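PDB 1YVU: hypothetical protein aq_1447 from Aquifex aeolicus, which uses short single-stranded DNA guides to bind complementary target RNA and cleaves it as a metal-dependent endonuclease. Local coordinates for residues A[50-55]-A[93-98]; A[355-360]-A[393-398]. All blocks are in the same frame, centred on the assembly; numbering follows the deposited sequence.

Contact 1 (A[50-55]-A[93-98])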
ATOM      1  N   THR A  50      27.397  -2.561  10.959  1.00 25.23           N
ATOM      2  CA  THR A  50      27.281  -3.996  11.012  1.00 18.73           C
ATOM      3  C   THR A  50      26.364  -4.583   9.974  1.00 19.04           C
ATOM      4  O   THR A  50      25.432  -3.942   9.522  1.00 26.50           O
ATOM      5  CB  THR A  50      26.747  -4.402  12.444  1.00 19.81           C
ATOM      6  OG1 THR A  50      27.626  -3.885  13.448  1.00  8.03           O
ATOM      7  CG2 THR A  50      26.609  -5.917  12.643  1.00 10.88           C
ATOM      8  N   PHE A  51      26.689  -5.795   9.548  1.00 24.97           N
ATOM      9  CA  PHE A  51      25.835  -6.544   8.646  1.00 34.68           C
ATOM     10  C   PHE A  51      25.721  -7.987   9.146  1.00 33.73           C
ATOM     11  O   PHE A  51      26.596  -8.473   9.872  1.00 33.12           O
ATOM     12  CB  PHE A  51      26.221  -6.409   7.147  1.00 44.18           C
ATOM     13  CG  PHE A  51      27.449  -7.178   6.717  1.00 45.97           C
ATOM     14  CD1 PHE A  51      27.362  -8.538   6.354  1.00 47.90           C
ATOM     15  CD2 PHE A  51      28.681  -6.527   6.595  1.00 48.37           C
ATOM     16  CE1 PHE A  51      28.474  -9.244   5.870  1.00 48.28           C
ATOM     17  CE2 PHE A  51      29.816  -7.218   6.106  1.00 46.91           C
ATOM     18  CZ  PHE A  51      29.710  -8.585   5.741  1.00 52.70           C
ATOM     19  N   ARG A  52      24.646  -8.652   8.735  1.00 35.50           N
ATOM     20  CA  ARG A  52      24.360 -10.024   9.124  1.00 36.65           C
ATOM     21  C   ARG A  52      24.608 -11.020   7.978  1.00 37.26           C
ATOM     22  O   ARG A  52      23.873 -11.035   6.994  1.00 36.43           O
ATOM     23  CB  ARG A  52      22.901 -10.106   9.604  1.00 39.23           C
ATOM     24  CG  ARG A  52      22.525 -11.313  10.463  1.00 37.74           C
ATOM     25  CD  ARG A  52      21.044 -11.623  10.334  1.00 36.78           C
ATOM     26  NE  ARG A  52      20.805 -12.515   9.206  1.00 39.44           N
ATOM     27  CZ  ARG A  52      19.847 -12.368   8.295  1.00 42.44           C
ATOM     28  NH1 ARG A  52      19.002 -11.347   8.358  1.00 47.87           N
ATOM     29  NH2 ARG A  52      19.763 -13.228   7.284  1.00 44.73           N
ATOM     30  N   ARG A  53      25.654 -11.840   8.123  1.00 43.44           N
ATOM     31  CA  ARG A  53      26.010 -12.885   7.154  1.00 47.29           C
ATOM     32  C   ARG A  53      25.551 -14.177   7.823  1.00 49.66           C
ATOM     33  O   ARG A  53      26.251 -14.723   8.676  1.00 46.38           O
ATOM     34  CB  ARG A  53      27.528 -12.903   6.910  1.00 49.89           C
ATOM     35  CG  ARG A  53      27.955 -13.191   5.462  1.00 55.30           C
ATOM     36  CD  ARG A  53      29.468 -12.997   5.218  1.00 53.59           C
ATOM     37  NE  ARG A  53      29.772 -11.907   4.280  1.00 53.65           N
ATOM     38  CZ  ARG A  53      30.950 -11.712   3.686  1.00 58.40           C
ATOM     39  NH1 ARG A  53      31.979 -12.520   3.910  1.00 63.58           N
ATOM     40  NH2 ARG A  53      31.096 -10.709   2.843  1.00 59.29           N
ATOM     41  N   GLU A  54      24.332 -14.601   7.483  1.00 56.83           N
ATOM     42  CA  GLU A  54      23.667 -15.795   8.037  1.00 61.87           C
ATOM     43  C   GLU A  54      23.598 -15.790   9.584  1.00 64.41           C
ATOM     44  O   GLU A  54      22.670 -15.206  10.148  1.00 69.17           O
ATOM     45  CB  GLU A  54      24.252 -17.120   7.483  1.00 62.69           C
ATOM     46  CG  GLU A  54      24.187 -17.335   5.932  1.00 68.84           C
ATOM     47  CD  GLU A  54      22.813 -17.736   5.359  1.00 67.88           C
ATOM     48  OE1 GLU A  54      21.984 -18.344   6.073  1.00 74.95           O
ATOM     49  OE2 GLU A  54      22.578 -17.461   4.159  1.00 66.25           O
ATOM     50  N   ASP A  55      24.614 -16.339  10.255  1.00 62.41           N
ATOM     51  CA  ASP A  55      24.652 -16.403  11.727  1.00 61.65           C
ATOM     52  C   ASP A  55      25.679 -15.483  12.344  1.00 56.68           C
ATOM     53  O   ASP A  55      25.601 -15.138  13.524  1.00 56.82           O
ATOM     54  CB  ASP A  55      24.985 -17.823  12.189  1.00 73.90           C
ATOM     55  CG  ASP A  55      23.758 -18.683  12.430  1.00 79.42           C
ATOM     56  OD1 ASP A  55      22.640 -18.132  12.581  1.00 80.33           O
ATOM     57  OD2 ASP A  55      23.925 -19.925  12.486  1.00 80.98           O
ATOM     58  N   ASN A  93      24.482 -10.537  -0.369  1.00 39.55           N
ATOM     59  CA  ASN A  93      23.114 -10.057  -0.453  1.00 40.33           C
ATOM     60  C   ASN A  93      23.064  -8.536  -0.548  1.00 38.85           C
ATOM     61  O   ASN A  93      23.977  -7.804  -0.125  1.00 27.58           O
ATOM     62  CB  ASN A  93      22.307 -10.443   0.798  1.00 48.96           C
ATOM     63  CG  ASN A  93      22.178 -11.926   0.989  1.00 51.46           C
ATOM     64  OD1 ASN A  93      22.101 -12.696   0.027  1.00 58.77           O
ATOM     65  ND2 ASN A  93      22.158 -12.347   2.246  1.00 50.90           N
ATOM     66  N   GLU A  94      21.907  -8.088  -1.019  1.00 41.37           N
ATOM     67  CA  GLU A  94      21.553  -6.682  -1.168  1.00 37.89           C
ATOM     68  C   GLU A  94      21.266  -6.216   0.245  1.00 37.49           C
ATOM     69  O   GLU A  94      21.500  -5.043   0.591  1.00 39.28           O
ATOM     70  CB  GLU A  94      20.261  -6.568  -1.983  1.00 39.22           C
ATOM     71  CG  GLU A  94      20.277  -7.382  -3.245  1.00 35.61           C
ATOM     72  CD  GLU A  94      19.349  -8.592  -3.254  1.00 38.79           C
ATOM     73  OE1 GLU A  94      19.857  -9.721  -3.423  1.00 36.67           O
ATOM     74  OE2 GLU A  94      18.117  -8.407  -3.164  1.00 33.29           O
ATOM     75  N   ARG A  95      20.735  -7.168   1.031  1.00 37.48           N
ATOM     76  CA  ARG A  95      20.359  -6.984   2.427  1.00 34.87           C
ATOM     77  C   ARG A  95      21.559  -6.532   3.232  1.00 32.85           C
ATOM     78  O   ARG A  95      21.483  -5.511   3.914  1.00 40.97           O
ATOM     79  CB  ARG A  95      19.776  -8.274   3.030  1.00 31.55           C
ATOM     80  CG  ARG A  95      19.468  -8.185   4.560  1.00 25.74           C
ATOM     81  CD  ARG A  95      19.060  -9.502   5.202  1.00 20.85           C
ATOM     82  NE  ARG A  95      19.964 -10.611   4.877  1.00 29.43           N
ATOM     83  CZ  ARG A  95      21.142 -10.851   5.456  1.00 24.99           C
ATOM     84  NH1 ARG A  95      21.605 -10.066   6.411  1.00 19.25           N
ATOM     85  NH2 ARG A  95      21.842 -11.917   5.112  1.00 33.08           N
ATOM     86  N   GLU A  96      22.680  -7.241   3.077  1.00 30.91           N
ATOM     87  CA  GLU A  96      23.923  -6.923   3.787  1.00 30.77           C
ATOM     88  C   GLU A  96      24.424  -5.542   3.422  1.00 30.21           C
ATOM     89  O   GLU A  96      24.765  -4.752   4.318  1.00 31.52           O
ATOM     90  CB  GLU A  96      25.002  -7.946   3.481  1.00 35.41           C
ATOM     91  CG  GLU A  96      24.633  -9.353   3.875  1.00 40.18           C
ATOM     92  CD  GLU A  96      25.688 -10.371   3.498  1.00 41.37           C
ATOM     93  OE1 GLU A  96      26.808  -9.965   3.107  1.00 40.84           O
ATOM     94  OE2 GLU A  96      25.386 -11.587   3.597  1.00 44.72           O
ATOM     95  N   CYS A  97      24.329  -5.216   2.127  1.00 25.62           N
ATOM     96  CA  CYS A  97      24.751  -3.916   1.597  1.00 18.46           C
ATOM     97  C   CYS A  97      23.962  -2.778   2.244  1.00 17.80           C
ATOM     98  O   CYS A  97      24.539  -1.789   2.720  1.00 16.61           O
ATOM     99  CB  CYS A  97      24.625  -3.914   0.073  1.00 13.95           C
ATOM    100  SG  CYS A  97      25.078  -2.366  -0.678  1.00 10.00           S
ATOM    101  N   GLN A  98      22.652  -2.988   2.339  1.00 11.02           N
ATOM    102  CA  GLN A  98      21.748  -2.035   2.957  1.00  5.41           C
ATOM    103  C   GLN A  98      22.034  -1.859   4.451  1.00  4.98           C
ATOM    104  O   GLN A  98      22.271  -0.745   4.914  1.00  2.06           O
ATOM    105  CB  GLN A  98      20.354  -2.539   2.753  1.00  9.37           C
ATOM    106  CG  GLN A  98      19.273  -1.633   3.216  1.00  5.99           C
ATOM    107  CD  GLN A  98      18.030  -2.434   3.322  1.00 10.05           C
ATOM    108  OE1 GLN A  98      17.736  -2.995   4.413  1.00 11.19           O
ATOM    109  NE2 GLN A  98      17.366  -2.651   2.167  1.00  4.20           N
TER
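The carbonyl oxygen of Arg52 is gripped by a single guanidinium: Arg95 reaches it end-on with two nitrogens, NH1 to Arg52 O at 2.5 Å and NH2 to Arg52 O at 2.9 Å. Thus the first turn of helix 94-107 is tied to strand 50-53, one arm of a two-stranded antiparallel hairpin in the N-terminal domain; strand and helix run nearly antiparallel, at 162°. The oxygen lies in the guanidinium plane, and the NH1 bond uses an in-plane lone pair, while NH2 comes almost straight on to the C=O. Against one face of this group lies the guanidinium of Arg52, centres 3.5 Å apart and planes at 12°, a flat stack of two like charges whose repulsion Glu99 and Glu96, each in a long ion pair with Arg95, probably ease. Arg52 N also bonds to Glu99. Glu96, its chain extended beyond CG, runs past the Phe51 ring, whose other neighbours include Trp58 of the partner strand. The carboxylate then meets Arg53 in a long salt bridge, NE to OE1 of Glu96 at 3.7 Å, with OE1 at the edge of the guanidinium. The same OE1 sits 3.3 Å from Phe51 CE1, carboxylate and ring planes 16° apart.

Contact 2 (A[355-360]-A[393-398]); sequences EIISVS and SLILAQ
Backbone hydrogen bonding dominates where Ile357 and Ser358 run beside Ser393 and Leu394, two parallel strands in register at 14°. Ser358 bonds both ways, its N to Ser393 O at 3.2 Å and its O from Ile395 N at 2.8 Å; Ser360 repeats the pattern, its N to Ile395 O and its O from Ala397 N at 2.9 Å. Ser393 N closes the other end on Ile356 O, and a CA-H...O contact joins Ile357 CA to Ser393 O. Apolar packing falls on the face carrying Ile357, Val359 and Ile395. Ile357 CG2, anti to its backbone N, meets Ile395 CD1 at 3.8 Å, the two branched chains running alongside each other in the same direction, and Ile357 also packs on Val420 and Val422 of strand 419-424. An alanine in place of Ile357, lacking CG1 and CG2, would probably open a gap beside Ile395 CD1. Among polar groups, Glu355 OE1 comes within 3.5 Å of Ser393 OG, while its OE2 is held by a salt bridge to Lys415. On the face of Ser358 and Ser360, Leu394 CD1 touches both hydroxyl oxygens. Strand 386-396 edges a four-stranded parallel sheet in the Mid domain, reached from strand 351-360 through helix 368-381, a classic beta-alpha-beta crossover.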
ATOM      1  N   GLU A 355     -32.478   2.559  -6.948  1.00 25.42           N
ATOM      2  CA  GLU A 355     -32.919   3.575  -5.974  1.00 27.67           C
ATOM      3  C   GLU A 355     -32.116   4.855  -6.328  1.00 24.15           C
ATOM      4  O   GLU A 355     -30.977   4.766  -6.814  1.00 29.93           O
ATOM      5  CB  GLU A 355     -32.618   3.162  -4.523  1.00 36.37           C
ATOM      6  CG  GLU A 355     -33.810   2.543  -3.742  1.00 43.43           C
ATOM      7  CD  GLU A 355     -34.411   3.438  -2.659  1.00 45.94           C
ATOM      8  OE1 GLU A 355     -33.666   3.999  -1.824  1.00 51.11           O
ATOM      9  OE2 GLU A 355     -35.650   3.552  -2.624  1.00 42.63           O
ATOM     10  N   ILE A 356     -32.718   6.033  -6.165  1.00 18.46           N
ATOM     11  CA  ILE A 356     -32.038   7.297  -6.475  1.00 19.43           C
ATOM     12  C   ILE A 356     -31.997   8.213  -5.280  1.00 15.90           C
ATOM     13  O   ILE A 356     -32.874   8.124  -4.402  1.00 20.05           O
ATOM     14  CB  ILE A 356     -32.735   8.048  -7.653  1.00 14.43           C
ATOM     15  CG1 ILE A 356     -32.585   7.257  -8.939  1.00 20.99           C
ATOM     16  CG2 ILE A 356     -32.109   9.390  -7.907  1.00 16.85           C
ATOM     17  CD1 ILE A 356     -33.723   7.403  -9.824  1.00 21.30           C
ATOM     18  N   ILE A 357     -30.944   9.030  -5.195  1.00  7.49           N
ATOM     19  CA  ILE A 357     -30.807   9.994  -4.105  1.00 16.78           C
ATOM     20  C   ILE A 357     -30.274  11.300  -4.628  1.00 18.49           C
ATOM     21  O   ILE A 357     -29.325  11.316  -5.396  1.00 21.55           O
ATOM     22  CB  ILE A 357     -29.839   9.544  -2.908  1.00 14.06           C
ATOM     23  CG1 ILE A 357     -30.345   8.301  -2.216  1.00  9.85           C
ATOM     24  CG2 ILE A 357     -29.674  10.646  -1.807  1.00 13.26           C
ATOM     25  CD1 ILE A 357     -29.751   7.115  -2.780  1.00 17.20           C
ATOM     26  N   SER A 358     -30.860  12.395  -4.162  1.00 22.83           N
ATOM     27  CA  SER A 358     -30.391  13.693  -4.540  1.00 28.37           C
ATOM     28  C   SER A 358     -30.214  14.510  -3.303  1.00 29.33           C
ATOM     29  O   SER A 358     -31.009  14.478  -2.384  1.00 31.97           O
ATOM     30  CB  SER A 358     -31.346  14.384  -5.476  1.00 24.62           C
ATOM     31  OG  SER A 358     -32.590  14.438  -4.834  1.00 44.86           O
ATOM     32  N   VAL A 359     -29.086  15.178  -3.314  1.00 33.33           N
ATOM     33  CA  VAL A 359     -28.607  16.060  -2.285  1.00 41.87           C
ATOM     34  C   VAL A 359     -28.667  17.408  -3.008  1.00 45.24           C
ATOM     35  O   VAL A 359     -27.890  17.673  -3.947  1.00 41.27           O
ATOM     36  CB  VAL A 359     -27.205  15.602  -1.962  1.00 41.33           C
ATOM     37  CG1 VAL A 359     -26.299  16.731  -1.538  1.00 40.61           C
ATOM     38  CG2 VAL A 359     -27.281  14.476  -0.967  1.00 40.06           C
ATOM     39  N   SER A 360     -29.619  18.236  -2.585  1.00 54.44           N
ATOM     40  CA  SER A 360     -29.833  19.520  -3.240  1.00 60.59           C
ATOM     41  C   SER A 360     -29.795  20.720  -2.307  1.00 67.73           C
ATOM     42  O   SER A 360     -29.728  20.567  -1.084  1.00 69.00           O
ATOM     43  CB  SER A 360     -31.179  19.512  -3.984  1.00 59.96           C
ATOM     44  OG  SER A 360     -31.640  18.194  -4.268  1.00 59.27           O
ATOM     45  N   SER A 393     -35.377   9.089  -3.430  1.00 28.40           N
ATOM     46  CA  SER A 393     -35.209   9.655  -2.104  1.00 30.19           C
ATOM     47  C   SER A 393     -34.572  11.037  -2.287  1.00 27.34           C
ATOM     48  O   SER A 393     -33.404  11.132  -2.623  1.00 29.87           O
ATOM     49  CB  SER A 393     -34.307   8.764  -1.222  1.00 30.65           C
ATOM     50  OG  SER A 393     -34.577   7.370  -1.370  1.00 26.07           O
ATOM     51  N   LEU A 394     -35.354  12.103  -2.146  1.00 26.59           N
ATOM     52  CA  LEU A 394     -34.820  13.456  -2.275  1.00 29.50           C
ATOM     53  C   LEU A 394     -34.538  14.039  -0.883  1.00 32.31           C
ATOM     54  O   LEU A 394     -35.417  14.052  -0.012  1.00 30.12           O
ATOM     55  CB  LEU A 394     -35.752  14.337  -3.125  1.00 25.39           C
ATOM     56  CG  LEU A 394     -35.720  15.871  -3.012  1.00 27.64           C
ATOM     57  CD1 LEU A 394     -34.316  16.489  -3.278  1.00 24.66           C
ATOM     58  CD2 LEU A 394     -36.802  16.429  -3.944  1.00 32.29           C
ATOM     59  N   ILE A 395     -33.302  14.530  -0.722  1.00 31.09           N
ATOM     60  CA  ILE A 395     -32.773  15.094   0.522  1.00 35.27           C
ATOM     61  C   ILE A 395     -32.398  16.537   0.307  1.00 34.27           C
ATOM     62  O   ILE A 395     -31.716  16.868  -0.657  1.00 37.73           O
ATOM     63  CB  ILE A 395     -31.494  14.310   1.015  1.00 32.07           C
ATOM     64  CG1 ILE A 395     -31.866  12.886   1.440  1.00 33.04           C
ATOM     65  CG2 ILE A 395     -30.883  14.982   2.234  1.00 31.99           C
ATOM     66  CD1 ILE A 395     -30.721  11.952   1.549  1.00 32.87           C
ATOM     67  N   LEU A 396     -32.749  17.355   1.299  1.00 46.18           N
ATOM     68  CA  LEU A 396     -32.496  18.793   1.287  1.00 55.84           C
ATOM     69  C   LEU A 396     -31.431  19.318   2.233  1.00 64.58           C
ATOM     70  O   LEU A 396     -31.620  19.414   3.458  1.00 61.59           O
ATOM     71  CB  LEU A 396     -33.794  19.555   1.480  1.00 57.51           C
ATOM     72  CG  LEU A 396     -34.294  20.016   0.126  1.00 62.88           C
ATOM     73  CD1 LEU A 396     -35.783  19.676  -0.020  1.00 68.08           C
ATOM     74  CD2 LEU A 396     -33.970  21.513  -0.037  1.00 63.23           C
ATOM     75  N   ALA A 397     -30.324  19.718   1.615  1.00 67.90           N
ATOM     76  CA  ALA A 397     -29.164  20.247   2.308  1.00 72.02           C
ATOM     77  C   ALA A 397     -29.273  21.718   2.587  1.00 79.42           C
ATOM     78  O   ALA A 397     -30.206  22.405   2.158  1.00 79.87           O
ATOM     79  CB  ALA A 397     -27.913  20.020   1.487  1.00 73.33           C
ATOM     80  N   GLN A 398     -28.306  22.153   3.380  1.00 81.90           N
ATOM     81  CA  GLN A 398     -28.073  23.519   3.810  1.00 80.64           C
ATOM     82  C   GLN A 398     -26.554  23.446   3.802  1.00 85.50           C
ATOM     83  O   GLN A 398     -25.901  24.221   3.108  1.00 81.47           O
ATOM     84  CB  GLN A 398     -28.625  23.746   5.220  1.00 82.37           C
ATOM     85  CG  GLN A 398     -30.152  23.653   5.262  1.00 84.83           C
ATOM     86  CD  GLN A 398     -30.768  23.924   6.601  1.00 86.03           C
ATOM     87  OE1 GLN A 398     -30.161  24.543   7.483  1.00 82.74           O
ATOM     88  NE2 GLN A 398     -32.010  23.485   6.754  1.00 82.74           N
TER

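How the contacts relate
Contact 1 joins unlike elements, a hairpin strand and a helix of the N-terminal domain, and relies on long charged side chains, one of them seizing a backbone oxygen. Contact 2 joins two like elements, neighbouring strands of the Mid domain, and relies on repeated main-chain bonds, with side chains adding an apolar face. Both are partly buried, each mixing buried residues with more open ones, and neither lies at the annotated metal site. They share no element: their centres are about 60 Å apart, on opposite sides of the chain's centre, in the PAZ and PIWI lobes respectively.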